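Side-chain contacts in beta-glucoside phosphorylase BglX (Unidentified, PDB 5VQE), which probably cleaves beta-glucosides by phosphorolysis, passing the glucosyl unit to phosphate, as a member of glycoside hydrolase family 3: residues R65-K68 / E74-Q77; G96-G99 / G103-D106; S210-S215 / D221-I226; M251-I256 / S267-Q272. All coordinates share one frame; numbering follows the deposited sequence.

Interaction 1 (R65-K68 / E74-Q77); sequences RPFK and EFTQ
Phe67 places its CG between its own backbone N and carbonyl carbon (chi1 52°), which sends the ring out toward helix 69-82. On that helix Phe75 has CG beside its backbone N, and this chi1 of -80° brings its ring off the helix to the Phe67 side. The setting is a beta-alpha turn of the TIM-barrel domain, where strand 61-64 passes through 65-68 into helix 69-82. The touch is narrow: Phe67 brings up CZ and CE2, and Phe75 meets them with CD2 and CE2. The ring centroids lie 5.0 Å apart with the planes inclined at 55°, so the pair is oblique. No hydrogen bond crosses between the segments; the contact is wholly apolar and both rings are buried. Phe75 also leans on Ile42 of strand 38-42 and on Pro50 in a loop, while Phe67 touches Asp44. One residue along the helix, the OG1 of Thr76 bonds to the hydroxyl of Tyr64, a further tie between this helix and the strand before it. Lys68, next to Phe67, takes the N-cap position of the same helix. Between the rings CE2 of Phe67 and CE2 of Phe75 are 3.7 Å apart, and the approach is tightest where CZ of Phe67 comes to 3.3 Å from CD2 of Phe75.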
loop_
_atom_site.group_PDB
_atom_site.type_symbol
_atom_site.label_atom_id
_atom_site.label_comp_id
_atom_site.label_asym_id
_atom_site.label_seq_id
_atom_site.Cartn_x
_atom_site.Cartn_y
_atom_site.Cartn_z
ATOM N N ARG A 65 -2.396 -8.183 -10.379
ATOM C CA ARG A 65 -1.031 -7.718 -10.195
ATOM C C ARG A 65 -0.733 -6.649 -11.235
ATOM O O ARG A 65 -1.506 -6.456 -12.176
ATOM C CB ARG A 65 -0.048 -8.875 -10.327
ATOM C CG ARG A 65 -0.044 -9.832 -9.140
ATOM C CD ARG A 65 0.554 -9.201 -7.876
ATOM N NE ARG A 65 1.848 -8.568 -8.117
ATOM C CZ ARG A 65 2.966 -9.233 -8.393
ATOM N NH1 ARG A 65 2.957 -10.557 -8.476
ATOM N NH2 ARG A 65 4.097 -8.572 -8.597
ATOM N N PRO A 66 0.384 -5.934 -11.100
ATOM C CA PRO A 66 0.695 -4.885 -12.081
ATOM C C PRO A 66 1.085 -5.448 -13.435
ATOM O O PRO A 66 2.146 -6.061 -13.593
ATOM C CB PRO A 66 1.868 -4.123 -11.443
ATOM C CG PRO A 66 1.907 -4.547 -10.028
ATOM C CD PRO A 66 1.343 -5.937 -9.985
ATOM N N PHE A 67 0.208 -5.274 -14.411
ATOM C CA PHE A 67 0.566 -5.435 -15.808
ATOM C C PHE A 67 -0.130 -4.308 -16.571
ATOM O O PHE A 67 -0.646 -3.362 -15.970
ATOM C CB PHE A 67 0.238 -6.857 -16.291
ATOM C CG PHE A 67 -1.172 -7.301 -16.017
ATOM C CD1 PHE A 67 -1.489 -7.969 -14.845
ATOM C CD2 PHE A 67 -2.167 -7.087 -16.948
ATOM C CE1 PHE A 67 -2.780 -8.393 -14.597
ATOM C CE2 PHE A 67 -3.465 -7.512 -16.706
ATOM C CZ PHE A 67 -3.770 -8.166 -15.527
ATOM N N LYS A 68 -0.131 -4.385 -17.897
ATOM C CA LYS A 68 -0.496 -3.226 -18.703
ATOM C C LYS A 68 -1.992 -2.940 -18.647
ATOM O O LYS A 68 -2.823 -3.854 -18.644
ATOM C CB LYS A 68 -0.066 -3.428 -20.158
ATOM C CG LYS A 68 1.421 -3.203 -20.381
ATOM C CD LYS A 68 1.796 -3.371 -21.847
ATOM C CE LYS A 68 3.309 -3.487 -22.038
ATOM N NZ LYS A 68 3.824 -4.818 -21.601
ATOM N N GLU A 74 -8.805 -5.897 -21.159
ATOM C CA GLU A 74 -9.179 -7.117 -21.858
ATOM C C GLU A 74 -9.502 -8.230 -20.868
ATOM O O GLU A 74 -10.484 -8.963 -21.044
ATOM C CB GLU A 74 -8.046 -7.529 -22.803
ATOM C CG GLU A 74 -8.343 -8.738 -23.662
ATOM C CD GLU A 74 -7.085 -9.314 -24.282
ATOM O OE1 GLU A 74 -6.793 -10.504 -24.044
ATOM O OE2 GLU A 74 -6.382 -8.563 -24.992
ATOM N N PHE A 75 -8.700 -8.357 -19.809
ATOM C CA PHE A 75 -8.970 -9.376 -18.800
ATOM C C PHE A 75 -10.332 -9.166 -18.146
ATOM O O PHE A 75 -11.066 -10.131 -17.907
ATOM C CB PHE A 75 -7.866 -9.378 -17.746
ATOM C CG PHE A 75 -6.606 -10.098 -18.163
ATOM C CD1 PHE A 75 -6.417 -10.534 -19.463
ATOM C CD2 PHE A 75 -5.607 -10.338 -17.237
ATOM C CE1 PHE A 75 -5.254 -11.191 -19.825
ATOM C CE2 PHE A 75 -4.445 -10.997 -17.596
ATOM C CZ PHE A 75 -4.269 -11.421 -18.887
ATOM N N THR A 76 -10.689 -7.916 -17.837
ATOM C CA THR A 76 -11.982 -7.669 -17.207
ATOM C C THR A 76 -13.124 -8.161 -18.087
ATOM O O THR A 76 -14.069 -8.791 -17.599
ATOM C CB THR A 76 -12.152 -6.180 -16.907
ATOM O OG1 THR A 76 -11.200 -5.783 -15.916
ATOM C CG2 THR A 76 -13.569 -5.883 -16.398
ATOM N N GLN A 77 -13.062 -7.865 -19.387
ATOM C CA GLN A 77 -14.113 -8.307 -20.296
ATOM C C GLN A 77 -14.201 -9.823 -20.321
ATOM O O GLN A 77 -15.285 -10.404 -20.180
ATOM C CB GLN A 77 -13.847 -7.759 -21.700
ATOM C CG GLN A 77 -14.094 -6.266 -21.831
ATOM C CD GLN A 77 -13.640 -5.721 -23.174
ATOM O OE1 GLN A 77 -12.452 -5.750 -23.497
ATOM N NE2 GLN A 77 -14.586 -5.228 -23.965
#

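Interaction 2 (G96-G99 / G103-D106); sequences GGSG and GMED
Gly97 O and Met104 N carry the tight half of this contact, inside the glycine-rich loop that follows strand 88-91 of the TIM-barrel domain. Met104 N donates to Gly97 O over 2.7 Å, and at 178° the bond is practically straight. The same oxygen is crowded by carbon as well: the bare CA of Gly103 approaches Gly97 O to 3.4 Å in a CA-H...O contact. Met104 CG comes closer still, 3.2 Å from Gly97 O, because a chi1 of 57° sets it between the backbone N and the carbonyl carbon. The methionine side chain also packs on Ala69 and Met72 of helix 69-82, and on Val139 and Ile375. Ser98 closes the loop from another direction, its OG donating to the carbonyl of Met104; the modelled separation is too short for the bond length to be trusted. A weak bond also links Ser98 OG to Gly107 N.

Elsewhere the contact is looser. Glu105 points away from 96-99 and is exposed, with a long, weak ion pair to Lys68. Asp106 also turns away, and its OD1 bonds to Ala69 N. At Gly99 the two segments do not bond directly but are bridged by a water, which accepts from Gly99 N at 3.0 Å and donates to Met104 O at 3.2 Å.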
loop_
_atom_site.group_PDB
_atom_site.type_symbol
_atom_site.label_atom_id
_atom_site.label_comp_id
_atom_site.label_asym_id
_atom_site.label_seq_id
_atom_site.Cartn_x
_atom_site.Cartn_y
_atom_site.Cartn_z
ATOM N N GLY A 96 -1.455 5.881 -6.942
ATOM C CA GLY A 96 -1.987 6.349 -8.207
ATOM C C GLY A 96 -2.228 5.151 -9.100
ATOM O O GLY A 96 -2.355 4.034 -8.600
ATOM N N GLY A 97 -2.280 5.351 -10.414
ATOM C CA GLY A 97 -2.390 4.213 -11.314
ATOM C C GLY A 97 -1.211 3.265 -11.217
ATOM O O GLY A 97 -1.359 2.062 -11.438
ATOM N N SER A 98 -0.031 3.786 -10.899
ATOM C CA SER A 98 1.188 2.997 -10.810
ATOM C C SER A 98 1.947 3.373 -9.546
ATOM O O SER A 98 1.636 4.362 -8.878
ATOM C CB SER A 98 2.083 3.215 -12.041
ATOM O OG SER A 98 1.468 2.688 -13.206
ATOM N N GLY A 99 2.961 2.578 -9.243
ATOM C CA GLY A 99 3.860 2.819 -8.134
ATOM C C GLY A 99 3.546 1.933 -6.942
ATOM O O GLY A 99 2.391 1.586 -6.673
ATOM N N GLY A 103 -0.995 -1.659 -8.522
ATOM C CA GLY A 103 -1.551 -0.826 -9.565
ATOM C C GLY A 103 -1.331 -1.455 -10.929
ATOM O O GLY A 103 -1.306 -2.675 -11.076
ATOM N N MET A 104 -1.163 -0.605 -11.938
ATOM C CA MET A 104 -0.907 -1.075 -13.287
ATOM C C MET A 104 0.471 -0.616 -13.741
ATOM O O MET A 104 1.041 0.337 -13.215
ATOM C CB MET A 104 -1.988 -0.596 -14.264
ATOM C CG MET A 104 -2.190 0.899 -14.332
ATOM S SD MET A 104 -3.660 1.386 -15.283
ATOM C CE MET A 104 -4.975 0.728 -14.288
ATOM N N GLU A 105 1.006 -1.328 -14.726
ATOM C CA GLU A 105 2.373 -1.079 -15.172
ATOM C C GLU A 105 2.535 0.330 -15.739
ATOM O O GLU A 105 3.566 0.976 -15.523
ATOM C CB GLU A 105 2.757 -2.137 -16.207
ATOM C CG GLU A 105 4.121 -1.966 -16.832
ATOM C CD GLU A 105 4.452 -3.113 -17.766
ATOM O OE1 GLU A 105 4.148 -4.271 -17.405
ATOM O OE2 GLU A 105 4.994 -2.857 -18.862
ATOM N N ASP A 106 1.528 0.827 -16.462
ATOM C CA ASP A 106 1.652 2.078 -17.210
ATOM C C ASP A 106 0.678 3.163 -16.751
ATOM O O ASP A 106 0.363 4.075 -17.526
ATOM C CB ASP A 106 1.473 1.810 -18.706
ATOM C CG ASP A 106 0.307 0.889 -19.004
ATOM O OD1 ASP A 106 -0.365 0.435 -18.050
ATOM O OD2 ASP A 106 0.075 0.606 -20.200
HETATM O O HOH W 1 2.820 -0.141 -10.564
#

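Interaction 3 (S210-S215 / D221-I226); sequences SVNNLS and DTYGRI
The Tyr223 ring has the carboxamide of Asn212 over one face and Leu214 at its edge. The Asn212 nitrogen ND2 sits 3.4 Å above the ring plane, displaced toward the rim where CE2 and CD2 lie. The amide is steeply tipped, its plane 72° from that of the ring, so it meets the face through its nitrogen and does not lie flat on it. Leu214 comes in the ring plane, with CD1 3.9 Å from Tyr223 CE2. The Trp219 ring, from the preceding turn of the helix, also meets the tyrosine with its plane nearly parallel.

The asparagine reaches the ring because its CG is extended away from the backbone N (chi1 -177°). Its amide is held at both ends by outside partners: ND2 bonds to Gly197 O, and OD1 takes a bond from Gln245 NE2 besides a weak one from Leu214 N. Tyr223 OH is tied to Asp198 O, which fixes the far end of the ring. Leu214 CD1 also lies 3.7 Å from Thr222 OG1, whose hydroxyl is engaged with Glu218 O in the helix. Just before the helix, Ser215 at the N-cap position bonds through OG to Glu218 N. The contact therefore folds helix 216-232 back on the loop that leads into it, the first half of the beta-alpha-beta unit of strand 210-211, helix 216-232 and strand 237-244 in this TIM-barrel domain.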
loop_
_atom_site.group_PDB
_atom_site.type_symbol
_atom_site.label_atom_id
_atom_site.label_comp_id
_atom_site.label_asym_id
_atom_site.label_seq_id
_atom_site.Cartn_x
_atom_site.Cartn_y
_atom_site.Cartn_z
ATOM N N SER A 210 3.267 -10.720 13.024
ATOM C CA SER A 210 3.768 -9.598 13.800
ATOM C C SER A 210 2.734 -9.194 14.854
ATOM O O SER A 210 1.577 -9.623 14.829
ATOM C CB SER A 210 4.133 -8.436 12.875
ATOM O OG SER A 210 3.008 -7.930 12.188
ATOM N N VAL A 211 3.170 -8.382 15.815
ATOM C CA VAL A 211 2.425 -8.193 17.058
ATOM C C VAL A 211 2.278 -6.708 17.351
ATOM O O VAL A 211 3.278 -5.990 17.492
ATOM C CB VAL A 211 3.102 -8.910 18.239
ATOM C CG1 VAL A 211 2.251 -8.808 19.497
ATOM C CG2 VAL A 211 3.339 -10.364 17.893
ATOM N N ASN A 212 1.030 -6.252 17.451
ATOM C CA ASN A 212 0.683 -4.935 17.985
ATOM C C ASN A 212 0.526 -5.109 19.494
ATOM O O ASN A 212 -0.469 -5.663 19.967
ATOM C CB ASN A 212 -0.589 -4.425 17.309
ATOM C CG ASN A 212 -0.980 -3.029 17.738
ATOM O OD1 ASN A 212 -0.866 -2.664 18.907
ATOM N ND2 ASN A 212 -1.463 -2.236 16.783
ATOM N N ASN A 213 1.533 -4.678 20.260
ATOM C CA ASN A 213 1.612 -4.995 21.681
ATOM C C ASN A 213 1.235 -3.817 22.575
ATOM O O ASN A 213 1.551 -3.819 23.773
ATOM C CB ASN A 213 3.012 -5.508 22.028
ATOM C CG ASN A 213 4.075 -4.437 21.928
ATOM O OD1 ASN A 213 4.027 -3.570 21.057
ATOM N ND2 ASN A 213 5.049 -4.492 22.828
ATOM N N LEU A 214 0.572 -2.810 22.019
ATOM C CA LEU A 214 0.013 -1.752 22.846
ATOM C C LEU A 214 -0.938 -2.355 23.877
ATOM O O LEU A 214 -1.513 -3.429 23.675
ATOM C CB LEU A 214 -0.721 -0.728 21.976
ATOM C CG LEU A 214 0.109 0.035 20.932
ATOM C CD1 LEU A 214 -0.788 0.977 20.122
ATOM C CD2 LEU A 214 1.239 0.826 21.587
ATOM N N SER A 215 -1.083 -1.669 25.004
ATOM C CA SER A 215 -2.146 -2.011 25.929
ATOM C C SER A 215 -3.487 -1.855 25.227
ATOM O O SER A 215 -3.605 -1.176 24.202
ATOM C CB SER A 215 -2.090 -1.121 27.164
ATOM O OG SER A 215 -2.499 0.194 26.848
ATOM N N ASP A 221 -7.132 4.043 21.999
ATOM C CA ASP A 221 -6.970 5.489 21.850
ATOM C C ASP A 221 -6.270 5.892 20.559
ATOM O O ASP A 221 -6.306 7.075 20.206
ATOM C CB ASP A 221 -6.167 6.071 23.023
ATOM C CG ASP A 221 -6.819 5.832 24.374
ATOM O OD1 ASP A 221 -8.061 5.715 24.452
ATOM O OD2 ASP A 221 -6.072 5.774 25.372
ATOM N N THR A 222 -5.619 4.960 19.863
ATOM C CA THR A 222 -4.902 5.286 18.637
ATOM C C THR A 222 -5.503 4.530 17.453
ATOM O O THR A 222 -6.294 5.100 16.689
ATOM C CB THR A 222 -3.407 4.989 18.815
ATOM O OG1 THR A 222 -3.209 3.608 19.153
ATOM C CG2 THR A 222 -2.834 5.851 19.939
ATOM N N TYR A 223 -5.160 3.251 17.287
ATOM C CA TYR A 223 -5.721 2.481 16.174
ATOM C C TYR A 223 -7.244 2.439 16.234
ATOM O O TYR A 223 -7.922 2.642 15.219
ATOM C CB TYR A 223 -5.141 1.063 16.167
ATOM C CG TYR A 223 -3.702 1.047 15.734
ATOM C CD1 TYR A 223 -3.360 0.950 14.390
ATOM C CD2 TYR A 223 -2.676 1.173 16.662
ATOM C CE1 TYR A 223 -2.031 0.954 13.991
ATOM C CE2 TYR A 223 -1.351 1.179 16.263
ATOM C CZ TYR A 223 -1.040 1.071 14.928
ATOM O OH TYR A 223 0.280 1.080 14.534
ATOM N N GLY A 224 -7.806 2.171 17.412
ATOM C CA GLY A 224 -9.254 2.106 17.523
ATOM C C GLY A 224 -9.927 3.409 17.131
ATOM O O GLY A 224 -10.967 3.409 16.469
ATOM N N ARG A 225 -9.331 4.539 17.516
ATOM C CA ARG A 225 -9.875 5.834 17.129
ATOM C C ARG A 225 -9.901 5.998 15.616
ATOM O O ARG A 225 -10.874 6.518 15.058
ATOM C CB ARG A 225 -9.048 6.947 17.764
ATOM C CG ARG A 225 -9.549 8.350 17.475
ATOM C CD ARG A 225 -8.668 9.377 18.171
ATOM N NE ARG A 225 -8.980 10.745 17.770
ATOM C CZ ARG A 225 -9.946 11.485 18.311
ATOM N NH1 ARG A 225 -10.709 10.993 19.277
ATOM N NH2 ARG A 225 -10.156 12.719 17.881
ATOM N N ILE A 226 -8.841 5.564 14.935
ATOM C CA ILE A 226 -8.772 5.693 13.479
ATOM C C ILE A 226 -9.791 4.778 12.812
ATOM O O ILE A 226 -10.559 5.205 11.938
ATOM C CB ILE A 226 -7.344 5.395 12.986
ATOM C CG1 ILE A 226 -6.353 6.385 13.598
ATOM C CG2 ILE A 226 -7.281 5.449 11.464
ATOM C CD1 ILE A 226 -4.915 6.044 13.313
#

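Interaction 4 (M251-I256 / S267-Q272); sequences MVNPLI and SKELMQ
Glu269 takes all three contacts from 251-256: Val252, Asn253 and Ile256. Val252 lies against its aliphatic part, with CG1 3.9 Å from Glu269 CG. Ile256 and Glu269 point at each other from opposite directions, Ile256 CD1 lying 3.6 Å from Glu269 OE2. Asn253 supplies the polar partner: its ND2 donates to Glu269 OE2, straight at 173° but weak at 3.4 Å. The amide and carboxylate planes are 32° apart. A bend at chi2 (85°) folds the glutamate back, so its stem meets the valine while its carboxylate reaches the asparagine and isoleucine.

In the TIM-barrel domain these residues join the C-terminal end of helix 246-252 to the first turn of helix 268-278. Asn253 is where the first helix ends, and it begins a type I beta turn closed by Ile256 N bonding to Asn253 O at 3.0 Å. That turn brings Ile256 to face Glu269; Ile256 also packs on Thr249, Arg250 and Ile261. Ser267 is the second helix's N-cap, and the nearby helix start would probably ease a negative charge on Glu269. Val252 also leans on Ile274, farther along helix 268-278, and Ser267 OG accepts from Leu270 N at 3.0 Å.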
loop_
_atom_site.group_PDB
_atom_site.type_symbol
_atom_site.label_atom_id
_atom_site.label_comp_id
_atom_site.label_asym_id
_atom_site.label_seq_id
_atom_site.Cartn_x
_atom_site.Cartn_y
_atom_site.Cartn_z
ATOM N N MET A 251 -8.710 -8.436 26.484
ATOM C CA MET A 251 -9.796 -7.591 26.972
ATOM C C MET A 251 -11.141 -8.207 26.628
ATOM O O MET A 251 -12.052 -8.240 27.464
ATOM C CB MET A 251 -9.687 -6.181 26.384
ATOM C CG MET A 251 -10.853 -5.249 26.748
ATOM S SD MET A 251 -10.821 -3.680 25.863
ATOM C CE MET A 251 -11.533 -4.192 24.311
ATOM N N VAL A 252 -11.275 -8.721 25.403
ATOM C CA VAL A 252 -12.519 -9.363 24.993
ATOM C C VAL A 252 -12.705 -10.690 25.715
ATOM O O VAL A 252 -13.822 -11.037 26.116
ATOM C CB VAL A 252 -12.534 -9.549 23.463
ATOM C CG1 VAL A 252 -13.764 -10.331 23.027
ATOM C CG2 VAL A 252 -12.466 -8.178 22.754
ATOM N N ASN A 253 -11.622 -11.455 25.882
ATOM C CA ASN A 253 -11.669 -12.831 26.382
ATOM C C ASN A 253 -10.578 -12.976 27.432
ATOM O O ASN A 253 -9.476 -13.460 27.138
ATOM C CB ASN A 253 -11.483 -13.839 25.244
ATOM C CG ASN A 253 -11.588 -15.288 25.709
ATOM O OD1 ASN A 253 -11.640 -15.571 26.904
ATOM N ND2 ASN A 253 -11.602 -16.210 24.754
ATOM N N PRO A 254 -10.844 -12.549 28.670
ATOM C CA PRO A 254 -9.779 -12.542 29.687
ATOM C C PRO A 254 -9.140 -13.894 29.937
ATOM O O PRO A 254 -7.989 -13.936 30.388
ATOM C CB PRO A 254 -10.498 -12.025 30.936
ATOM C CG PRO A 254 -11.596 -11.184 30.405
ATOM C CD PRO A 254 -12.059 -11.869 29.148
ATOM N N LEU A 255 -9.833 -14.997 29.658
ATOM C CA LEU A 255 -9.314 -16.324 29.966
ATOM C C LEU A 255 -8.549 -16.943 28.811
ATOM O O LEU A 255 -8.047 -18.064 28.951
ATOM C CB LEU A 255 -10.457 -17.265 30.365
ATOM C CG LEU A 255 -11.097 -17.080 31.743
ATOM C CD1 LEU A 255 -12.147 -18.150 31.964
ATOM C CD2 LEU A 255 -10.060 -17.130 32.839
ATOM N N ILE A 256 -8.448 -16.251 27.676
ATOM C CA ILE A 256 -7.780 -16.830 26.521
ATOM C C ILE A 256 -6.340 -17.170 26.878
ATOM O O ILE A 256 -5.643 -16.410 27.565
ATOM C CB ILE A 256 -7.844 -15.868 25.322
ATOM C CG1 ILE A 256 -7.518 -16.624 24.035
ATOM C CG2 ILE A 256 -6.885 -14.702 25.518
ATOM C CD1 ILE A 256 -7.780 -15.835 22.763
ATOM N N SER A 267 -9.007 -14.306 14.015
ATOM C CA SER A 267 -9.361 -14.017 15.400
ATOM C C SER A 267 -10.822 -13.607 15.526
ATOM O O SER A 267 -11.230 -12.560 15.009
ATOM C CB SER A 267 -8.467 -12.916 15.962
ATOM O OG SER A 267 -9.051 -12.358 17.125
ATOM N N LYS A 268 -11.598 -14.407 16.263
ATOM C CA LYS A 268 -12.993 -14.050 16.511
ATOM C C LYS A 268 -13.097 -12.850 17.449
ATOM O O LYS A 268 -13.968 -11.992 17.272
ATOM C CB LYS A 268 -13.752 -15.258 17.071
ATOM C CG LYS A 268 -13.399 -15.639 18.483
ATOM C CD LYS A 268 -14.128 -16.919 18.908
ATOM N N GLU A 269 -12.202 -12.756 18.434
ATOM C CA GLU A 269 -12.212 -11.606 19.337
ATOM C C GLU A 269 -12.029 -10.293 18.581
ATOM O O GLU A 269 -12.686 -9.287 18.886
ATOM C CB GLU A 269 -11.112 -11.758 20.391
ATOM C CG GLU A 269 -11.333 -12.891 21.371
ATOM C CD GLU A 269 -10.844 -14.238 20.872
ATOM O OE1 GLU A 269 -10.157 -14.293 19.832
ATOM O OE2 GLU A 269 -11.145 -15.256 21.533
ATOM N N LEU A 270 -11.132 -10.271 17.602
ATOM C CA LEU A 270 -10.864 -9.022 16.892
ATOM C C LEU A 270 -11.921 -8.737 15.831
ATOM O O LEU A 270 -12.413 -7.606 15.728
ATOM C CB LEU A 270 -9.462 -9.058 16.273
ATOM C CG LEU A 270 -8.323 -9.115 17.301
ATOM C CD1 LEU A 270 -6.954 -9.225 16.634
ATOM C CD2 LEU A 270 -8.359 -7.900 18.240
ATOM N N MET A 271 -12.289 -9.741 15.030
ATOM C CA MET A 271 -13.237 -9.478 13.947
ATOM C C MET A 271 -14.680 -9.430 14.447
ATOM O O MET A 271 -15.453 -8.567 14.027
ATOM C CB MET A 271 -13.078 -10.521 12.847
ATOM C CG MET A 271 -11.766 -10.379 12.088
ATOM S SD MET A 271 -11.648 -11.387 10.597
ATOM C CE MET A 271 -11.571 -13.024 11.322
ATOM N N GLN A 272 -15.062 -10.323 15.349
ATOM C CA GLN A 272 -16.443 -10.335 15.815
ATOM C C GLN A 272 -16.608 -9.492 17.078
ATOM O O GLN A 272 -17.525 -8.670 17.162
ATOM C CB GLN A 272 -16.900 -11.785 16.035
ATOM C CG GLN A 272 -17.347 -12.458 14.745
ATOM C CD GLN A 272 -17.350 -13.980 14.823
ATOM O OE1 GLN A 272 -16.907 -14.570 15.810
ATOM N NE2 GLN A 272 -17.838 -14.621 13.770
#

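How the interactions relate
All four contacts lie in the TIM-barrel domain and follow one another along the chain, none enclosing another. They form two groups. Interactions 1 and 2 have centres about 12 Å apart and touch: Phe67 O probably bonds to Glu105 N at 2.9 Å, so the loop after strand 61-64 is fastened to the loop after strand 88-91. Interactions 3 and 4, with centres about 14 Å apart, do not touch, but helices 216-232 and 246-252 meet through Met251. Interactions 1 and 3 lie on opposite sides of the chain's centre, about 36 Å between centres. The bound fluoroglucose is about 12 Å from the side chain of Phe67, 10 Å from Gly103 and 13 Å from the side chain of Tyr223.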